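PDB 7E6I: glucose-6-phosphate 1-dehydrogenase from Kluyveromyces lactis, which catalyses the NADP+-dependent oxidation of glucose 6-phosphate to 6-phosphogluconolactone, the first step of the oxidative pentose phosphate pathway. Local coordinates for residues 92-97 / 137-142; 275-280 / 321-326. All blocks are in the same frame, centred on the assembly; numbering follows the deposited sequence.

In the fold
Contact 1 lies in the NADP-binding Rossmann domain and contact 2 in the C-terminal domain with its large mixed sheet; their centres are about 44 Å apart and their nearest atoms about 25 Å, and each holds different helices and strands. Both are partly buried. Contact 1 sets the first turn of helix 94-110 against the last turn of helix 126-139, and its polar tips, near the surface, are joined by a side-chain hydrogen bond beside a shared lysine. Contact 2 ties the chain leaving helix 263-276 to the chain leaving strand 316-321; there backbone hydrogen bonds and a water do the polar work, while aromatic and aliphatic side chains fill the buried face.

Contact 1. Residues 92-97 / 137-142; sequences DSDEGY and KENLYT
Asn139 reaches across to Asp94 with its amide: ND2 donates to OD1 at 3.3 Å, a long bond that meets the carboxylate from above its plane, 52° out of it. The same ND2 also bonds to the backbone O of Lys135, one turn back in its own helix, which fixes which way round the amide is turned. Charge is concentrated nearby, since Asp94 OD1 and Glu138 OE2 stand 4.0 Å apart. The NZ of Lys135 forms a salt bridge with each of them and would offset their repulsion. The two helices, 94-110 and 126-139, belong to the Rossmann-type domain, where helices pack beside a parallel sheet; the second ends here, Leu140 being the first residue to leave helical geometry. Van der Waals contact lies deeper. CB of Tyr97 touches CB of Asn139 at 3.8 Å, and the CD1 methyl of Leu140, whose side chain also rests on Phe120 of strand 117-122, lies 4.2 Å from the backbone O of Tyr97. CG of Tyr97 is anti to the carbonyl carbon (chi1 -61°); the ring beyond leads away, its hydroxyl bonding to Tyr91 O. An alanine in place of Asn139 would keep the CB contact but would probably deprive Asp94 OD1 and Lys135 O of their shared amide donor.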
ATOM      1  N   ASP A  92      19.340   9.846  18.981  1.00 58.88           N
ATOM      2  CA  ASP A  92      19.242   9.523  20.396  1.00 60.50           C
ATOM      3  C   ASP A  92      19.378  10.730  21.318  1.00 63.36           C
ATOM      4  O   ASP A  92      19.148  10.591  22.525  1.00 63.19           O
ATOM      5  CB  ASP A  92      20.350   8.520  20.741  1.00 63.99           C
ATOM      6  CG  ASP A  92      19.892   7.444  21.679  1.00 76.66           C
ATOM      7  OD1 ASP A  92      19.720   6.294  21.226  1.00 83.06           O
ATOM      8  OD2 ASP A  92      19.719   7.744  22.879  1.00 83.16           O
ATOM      9  N   SER A  93      19.768  11.893  20.798  1.00 59.97           N
ATOM     10  CA  SER A  93      20.253  12.966  21.653  1.00 61.45           C
ATOM     11  C   SER A  93      19.873  14.320  21.075  1.00 59.68           C
ATOM     12  O   SER A  93      19.827  14.504  19.856  1.00 57.15           O
ATOM     13  CB  SER A  93      21.775  12.879  21.830  1.00 64.41           C
ATOM     14  OG  SER A  93      22.181  13.443  23.066  1.00 72.44           O
ATOM     15  N   ASP A  94      19.671  15.285  21.977  1.00 61.43           N
ATOM     16  CA  ASP A  94      19.057  16.558  21.620  1.00 59.34           C
ATOM     17  C   ASP A  94      19.966  17.480  20.815  1.00 60.48           C
ATOM     18  O   ASP A  94      19.467  18.444  20.229  1.00 60.28           O
ATOM     19  CB  ASP A  94      18.607  17.304  22.880  1.00 59.35           C
ATOM     20  CG  ASP A  94      17.820  16.427  23.843  1.00 64.00           C
ATOM     21  OD1 ASP A  94      16.928  15.663  23.404  1.00 64.51           O
ATOM     22  OD2 ASP A  94      18.084  16.522  25.057  1.00 66.05           O
ATOM     23  N   GLU A  95      21.279  17.238  20.784  1.00 61.74           N
ATOM     24  CA  GLU A  95      22.165  18.207  20.139  1.00 62.18           C
ATOM     25  C   GLU A  95      21.921  18.266  18.642  1.00 59.21           C
ATOM     26  O   GLU A  95      22.003  19.342  18.039  1.00 61.11           O
ATOM     27  CB  GLU A  95      23.639  17.893  20.421  1.00 64.60           C
ATOM     28  CG  GLU A  95      24.100  16.503  20.028  1.00 63.37           C
ATOM     29  CD  GLU A  95      23.980  15.530  21.180  1.00 71.56           C
ATOM     30  OE1 GLU A  95      24.374  14.346  21.014  1.00 71.70           O
ATOM     31  OE2 GLU A  95      23.488  15.958  22.254  1.00 71.88           O
ATOM     32  N   GLY A  96      21.627  17.124  18.023  1.00 58.26           N
ATOM     33  CA  GLY A  96      21.320  17.134  16.605  1.00 56.99           C
ATOM     34  C   GLY A  96      20.070  17.931  16.295  1.00 55.55           C
ATOM     35  O   GLY A  96      20.044  18.718  15.343  1.00 55.28           O
ATOM     36  N   TYR A  97      19.029  17.762  17.115  1.00 54.34           N
ATOM     37  CA  TYR A  97      17.759  18.437  16.859  1.00 56.61           C
ATOM     38  C   TYR A  97      17.869  19.935  17.108  1.00 54.97           C
ATOM     39  O   TYR A  97      17.292  20.735  16.363  1.00 53.62           O
ATOM     40  CB  TYR A  97      16.658  17.803  17.710  1.00 52.47           C
ATOM     41  CG  TYR A  97      16.482  16.341  17.361  1.00 54.10           C
ATOM     42  CD1 TYR A  97      17.339  15.376  17.880  1.00 52.11           C
ATOM     43  CD2 TYR A  97      15.491  15.930  16.479  1.00 50.83           C
ATOM     44  CE1 TYR A  97      17.206  14.043  17.550  1.00 50.95           C
ATOM     45  CE2 TYR A  97      15.344  14.591  16.143  1.00 52.80           C
ATOM     46  CZ  TYR A  97      16.205  13.652  16.683  1.00 51.83           C
ATOM     47  OH  TYR A  97      16.063  12.319  16.353  1.00 48.88           O
ATOM     48  N   LYS A 137       9.370  16.360  19.218  1.00 47.73           N
ATOM     49  CA  LYS A 137       8.393  16.975  20.108  1.00 48.48           C
ATOM     50  C   LYS A 137       9.063  17.729  21.255  1.00 48.79           C
ATOM     51  O   LYS A 137       8.566  18.778  21.671  1.00 50.84           O
ATOM     52  CB  LYS A 137       7.438  15.900  20.630  1.00 43.42           C
ATOM     53  CG  LYS A 137       6.252  16.419  21.408  1.00 44.27           C
ATOM     54  CD  LYS A 137       5.361  17.367  20.594  1.00 44.53           C
ATOM     55  CE  LYS A 137       4.058  17.652  21.349  1.00 41.63           C
ATOM     56  NZ  LYS A 137       3.094  18.463  20.549  1.00 51.50           N
ATOM     57  N   GLU A 138      10.184  17.220  21.778  1.00 50.33           N
ATOM     58  CA  GLU A 138      10.880  17.905  22.866  1.00 53.09           C
ATOM     59  C   GLU A 138      11.645  19.134  22.387  1.00 52.34           C
ATOM     60  O   GLU A 138      11.770  20.106  23.139  1.00 50.65           O
ATOM     61  CB  GLU A 138      11.859  16.957  23.581  1.00 57.60           C
ATOM     62  CG  GLU A 138      11.274  15.606  24.071  1.00 60.99           C
ATOM     63  CD  GLU A 138      12.334  14.475  24.209  1.00 69.84           C
ATOM     64  OE1 GLU A 138      12.323  13.740  25.228  1.00 73.04           O
ATOM     65  OE2 GLU A 138      13.177  14.310  23.295  1.00 68.56           O
ATOM     66  N   ASN A 139      12.160  19.118  21.154  1.00 52.68           N
ATOM     67  CA  ASN A 139      13.120  20.121  20.708  1.00 50.04           C
ATOM     68  C   ASN A 139      12.666  20.957  19.522  1.00 50.55           C
ATOM     69  O   ASN A 139      13.023  22.132  19.458  1.00 52.86           O
ATOM     70  CB  ASN A 139      14.453  19.450  20.340  1.00 48.98           C
ATOM     71  CG  ASN A 139      15.108  18.760  21.524  1.00 55.88           C
ATOM     72  OD1 ASN A 139      15.838  19.380  22.296  1.00 58.86           O
ATOM     73  ND2 ASN A 139      14.844  17.468  21.678  1.00 57.55           N
ATOM     74  N   LEU A 140      11.897  20.401  18.590  1.00 50.15           N
ATOM     75  CA  LEU A 140      11.639  21.044  17.303  1.00 50.58           C
ATOM     76  C   LEU A 140      10.147  21.102  17.002  1.00 50.81           C
ATOM     77  O   LEU A 140       9.697  20.735  15.917  1.00 53.72           O
ATOM     78  CB  LEU A 140      12.368  20.295  16.196  1.00 49.22           C
ATOM     79  CG  LEU A 140      13.017  21.045  15.037  1.00 51.62           C
ATOM     80  CD1 LEU A 140      13.803  20.047  14.200  1.00 50.37           C
ATOM     81  CD2 LEU A 140      12.009  21.798  14.183  1.00 52.96           C
ATOM     82  N   TYR A 141       9.350  21.574  17.956  1.00 49.96           N
ATOM     83  CA  TYR A 141       7.906  21.696  17.788  1.00 49.72           C
ATOM     84  C   TYR A 141       7.495  23.133  18.094  1.00 52.60           C
ATOM     85  O   TYR A 141       7.766  23.632  19.191  1.00 54.55           O
ATOM     86  CB  TYR A 141       7.181  20.711  18.709  1.00 48.45           C
ATOM     87  CG  TYR A 141       5.696  20.600  18.469  1.00 48.48           C
ATOM     88  CD1 TYR A 141       4.803  21.446  19.121  1.00 50.06           C
ATOM     89  CD2 TYR A 141       5.187  19.650  17.588  1.00 47.01           C
ATOM     90  CE1 TYR A 141       3.449  21.349  18.902  1.00 50.42           C
ATOM     91  CE2 TYR A 141       3.828  19.541  17.364  1.00 48.08           C
ATOM     92  CZ  TYR A 141       2.969  20.390  18.023  1.00 49.83           C
ATOM     93  OH  TYR A 141       1.627  20.281  17.796  1.00 51.30           O
ATOM     94  N   THR A 142       6.845  23.800  17.141  1.00 51.59           N
ATOM     95  CA  THR A 142       6.354  25.160  17.355  1.00 53.84           C
ATOM     96  C   THR A 142       4.830  25.170  17.384  1.00 54.66           C
ATOM     97  O   THR A 142       4.185  24.776  16.407  1.00 53.77           O
ATOM     98  CB  THR A 142       6.877  26.129  16.289  1.00 53.26           C
ATOM     99  OG1 THR A 142       6.205  27.388  16.424  1.00 58.92           O
ATOM    100  CG2 THR A 142       6.662  25.589  14.890  1.00 54.08           C
TER

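Contact 2. Residues 275-280 / 321-326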
ATOM      1  N   LYS A 275     -14.837  -2.959  11.063  1.00 27.93           N
ATOM      2  CA  LYS A 275     -15.499  -3.473  12.256  1.00 30.14           C
ATOM      3  C   LYS A 275     -16.596  -4.483  11.939  1.00 31.83           C
ATOM      4  O   LYS A 275     -17.012  -5.224  12.838  1.00 35.16           O
ATOM      5  CB  LYS A 275     -16.085  -2.319  13.064  1.00 31.46           C
ATOM      6  CG  LYS A 275     -15.032  -1.362  13.598  1.00 32.58           C
ATOM      7  CD  LYS A 275     -15.626  -0.420  14.620  1.00 32.93           C
ATOM      8  CE  LYS A 275     -14.643   0.649  14.994  1.00 38.73           C
ATOM      9  NZ  LYS A 275     -15.091   1.420  16.187  1.00 48.49           N
ATOM     10  N   ALA A 276     -17.094  -4.520  10.705  1.00 26.64           N
ATOM     11  CA  ALA A 276     -18.139  -5.470  10.355  1.00 26.92           C
ATOM     12  C   ALA A 276     -17.594  -6.812   9.897  1.00 28.76           C
ATOM     13  O   ALA A 276     -18.378  -7.751   9.710  1.00 32.73           O
ATOM     14  CB  ALA A 276     -19.038  -4.893   9.257  1.00 25.93           C
ATOM     15  N   PHE A 277     -16.286  -6.925   9.699  1.00 27.85           N
ATOM     16  CA  PHE A 277     -15.693  -8.202   9.336  1.00 28.44           C
ATOM     17  C   PHE A 277     -15.949  -9.219  10.440  1.00 31.85           C
ATOM     18  O   PHE A 277     -15.726  -8.936  11.621  1.00 33.76           O
ATOM     19  CB  PHE A 277     -14.184  -8.038   9.129  1.00 26.62           C
ATOM     20  CG  PHE A 277     -13.791  -7.615   7.747  1.00 26.53           C
ATOM     21  CD1 PHE A 277     -14.122  -6.350   7.268  1.00 25.21           C
ATOM     22  CD2 PHE A 277     -13.054  -8.464   6.932  1.00 27.44           C
ATOM     23  CE1 PHE A 277     -13.742  -5.958   6.015  1.00 22.15           C
ATOM     24  CE2 PHE A 277     -12.676  -8.076   5.665  1.00 22.13           C
ATOM     25  CZ  PHE A 277     -13.017  -6.824   5.208  1.00 21.88           C
ATOM     26  N   SER A 278     -16.404 -10.407  10.067  1.00 30.05           N
ATOM     27  CA  SER A 278     -16.460 -11.476  11.044  1.00 30.91           C
ATOM     28  C   SER A 278     -15.036 -11.910  11.375  1.00 33.34           C
ATOM     29  O   SER A 278     -14.114 -11.632  10.609  1.00 32.20           O
ATOM     30  CB  SER A 278     -17.260 -12.646  10.491  1.00 27.75           C
ATOM     31  OG  SER A 278     -18.646 -12.304  10.458  1.00 34.18           O
ATOM     32  N   PRO A 279     -14.819 -12.577  12.510  1.00 32.67           N
ATOM     33  CA  PRO A 279     -13.485 -13.128  12.777  1.00 32.53           C
ATOM     34  C   PRO A 279     -13.107 -14.151  11.717  1.00 32.84           C
ATOM     35  O   PRO A 279     -13.956 -14.895  11.216  1.00 30.77           O
ATOM     36  CB  PRO A 279     -13.632 -13.787  14.153  1.00 31.57           C
ATOM     37  CG  PRO A 279     -14.840 -13.168  14.770  1.00 27.91           C
ATOM     38  CD  PRO A 279     -15.750 -12.818  13.627  1.00 32.77           C
ATOM     39  N   ILE A 280     -11.817 -14.186  11.377  1.00 28.95           N
ATOM     40  CA  ILE A 280     -11.341 -15.154  10.400  1.00 29.39           C
ATOM     41  C   ILE A 280     -11.532 -16.561  10.940  1.00 35.10           C
ATOM     42  O   ILE A 280     -11.131 -16.882  12.070  1.00 33.32           O
ATOM     43  CB  ILE A 280      -9.868 -14.882  10.068  1.00 32.20           C
ATOM     44  CG1 ILE A 280      -9.702 -13.448   9.552  1.00 27.79           C
ATOM     45  CG2 ILE A 280      -9.331 -15.930   9.099  1.00 27.16           C
ATOM     46  CD1 ILE A 280      -8.290 -12.984   9.502  1.00 26.30           C
ATOM     47  N   PHE A 321     -12.976 -14.484   3.904  1.00 24.36           N
ATOM     48  CA  PHE A 321     -13.473 -13.428   4.768  1.00 24.26           C
ATOM     49  C   PHE A 321     -14.977 -13.319   4.619  1.00 27.65           C
ATOM     50  O   PHE A 321     -15.539 -13.648   3.569  1.00 26.17           O
ATOM     51  CB  PHE A 321     -12.843 -12.076   4.426  1.00 23.47           C
ATOM     52  CG  PHE A 321     -11.393 -11.977   4.780  1.00 23.88           C
ATOM     53  CD1 PHE A 321     -11.008 -11.498   6.020  1.00 22.53           C
ATOM     54  CD2 PHE A 321     -10.417 -12.351   3.870  1.00 23.77           C
ATOM     55  CE1 PHE A 321      -9.671 -11.396   6.351  1.00 22.26           C
ATOM     56  CE2 PHE A 321      -9.078 -12.259   4.193  1.00 25.94           C
ATOM     57  CZ  PHE A 321      -8.705 -11.771   5.445  1.00 24.82           C
ATOM     58  N   LYS A 322     -15.621 -12.837   5.674  1.00 25.25           N
ATOM     59  CA  LYS A 322     -17.047 -12.559   5.645  1.00 28.43           C
ATOM     60  C   LYS A 322     -17.276 -11.228   6.337  1.00 28.78           C
ATOM     61  O   LYS A 322     -16.690 -10.954   7.390  1.00 27.14           O
ATOM     62  CB  LYS A 322     -17.858 -13.647   6.341  1.00 25.45           C
ATOM     63  CG  LYS A 322     -17.916 -14.978   5.579  1.00 31.60           C
ATOM     64  CD  LYS A 322     -18.922 -14.927   4.386  1.00 34.28           C
ATOM     65  CE  LYS A 322     -19.009 -16.286   3.636  1.00 35.02           C
ATOM     66  NZ  LYS A 322     -20.341 -16.964   3.821  1.00 38.65           N
ATOM     67  N   ILE A 323     -18.131 -10.408   5.747  1.00 24.94           N
ATOM     68  CA  ILE A 323     -18.482  -9.119   6.315  1.00 26.06           C
ATOM     69  C   ILE A 323     -19.952  -9.168   6.695  1.00 27.95           C
ATOM     70  O   ILE A 323     -20.814  -9.416   5.843  1.00 27.43           O
ATOM     71  CB  ILE A 323     -18.199  -7.981   5.339  1.00 24.28           C
ATOM     72  CG1 ILE A 323     -16.740  -8.024   4.895  1.00 23.55           C
ATOM     73  CG2 ILE A 323     -18.610  -6.660   5.967  1.00 23.73           C
ATOM     74  CD1 ILE A 323     -16.383  -6.909   3.935  1.00 18.82           C
ATOM     75  N   ALA A 324     -20.239  -8.932   7.971  1.00 26.82           N
ATOM     76  CA  ALA A 324     -21.595  -9.096   8.484  1.00 29.09           C
ATOM     77  C   ALA A 324     -22.313  -7.746   8.496  1.00 28.19           C
ATOM     78  O   ALA A 324     -22.494  -7.110   9.529  1.00 29.57           O
ATOM     79  CB  ALA A 324     -21.553  -9.723   9.872  1.00 25.79           C
ATOM     80  N   ASN A 325     -22.711  -7.291   7.313  1.00 25.70           N
ATOM     81  CA  ASN A 325     -23.595  -6.142   7.248  1.00 25.79           C
ATOM     82  C   ASN A 325     -24.567  -6.343   6.103  1.00 27.06           C
ATOM     83  O   ASN A 325     -24.551  -7.372   5.419  1.00 26.68           O
ATOM     84  CB  ASN A 325     -22.829  -4.808   7.146  1.00 27.30           C
ATOM     85  CG  ASN A 325     -22.071  -4.625   5.839  1.00 24.40           C
ATOM     86  OD1 ASN A 325     -22.315  -5.310   4.833  1.00 21.86           O
ATOM     87  ND2 ASN A 325     -21.134  -3.664   5.849  1.00 22.53           N
ATOM     88  N   GLU A 326     -25.415  -5.335   5.892  1.00 27.38           N
ATOM     89  CA  GLU A 326     -26.520  -5.482   4.958  1.00 31.52           C
ATOM     90  C   GLU A 326     -26.037  -5.641   3.516  1.00 31.24           C
ATOM     91  O   GLU A 326     -26.641  -6.397   2.737  1.00 30.15           O
ATOM     92  CB  GLU A 326     -27.455  -4.288   5.079  1.00 34.91           C
ATOM     93  CG  GLU A 326     -28.643  -4.402   4.167  1.00 45.01           C
ATOM     94  CD  GLU A 326     -29.814  -3.598   4.664  1.00 57.96           C
ATOM     95  OE1 GLU A 326     -29.796  -2.353   4.492  1.00 56.00           O
ATOM     96  OE2 GLU A 326     -30.747  -4.218   5.224  1.00 71.49           O
TER
HETATM   97  O   HOH W   1     -13.828 -12.791   8.210  1.00 29.82           O
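Lys322 O takes the N-H of Ser278 at 2.7 Å, with an angle of 162° at the hydrogen, and Phe277 CA adds a C-H...O contact to the same oxygen at 3.5 Å. A second backbone bond runs from Ala324 N to Ala276 O, so Phe277 and Ile323 face each other in a single antiparallel beta bridge. A water extends the pairing, donating to Ser278 O and accepting from Lys322 N. On the buried side of the bridge, Ile323 lays CG1 over the centre of the Phe277 ring, 3.8 Å from the centroid and almost along the ring normal, a CH-pi contact. The branched side chain serves two neighbours: CG1 stands beside the backbone N (chi1 -55°), while CG2, anti to that N, meets CB of the small Ala276 at 3.8 Å. CD1 of Phe321 lies at the edge of the Phe277 ring, near its plane, though the rings as a pair are oblique, their planes 77° apart; CE1 of Phe321 touches Ile280 CD1 at 3.8 Å. Leu442 of helix 433-451 packs on Phe277, Ile280 and Phe321 together, covering this cluster. Because the polar bonds use main-chain atoms, Phe277 and Ile323 can give their side chains to the apolar interior while pairing two largely irregular segments.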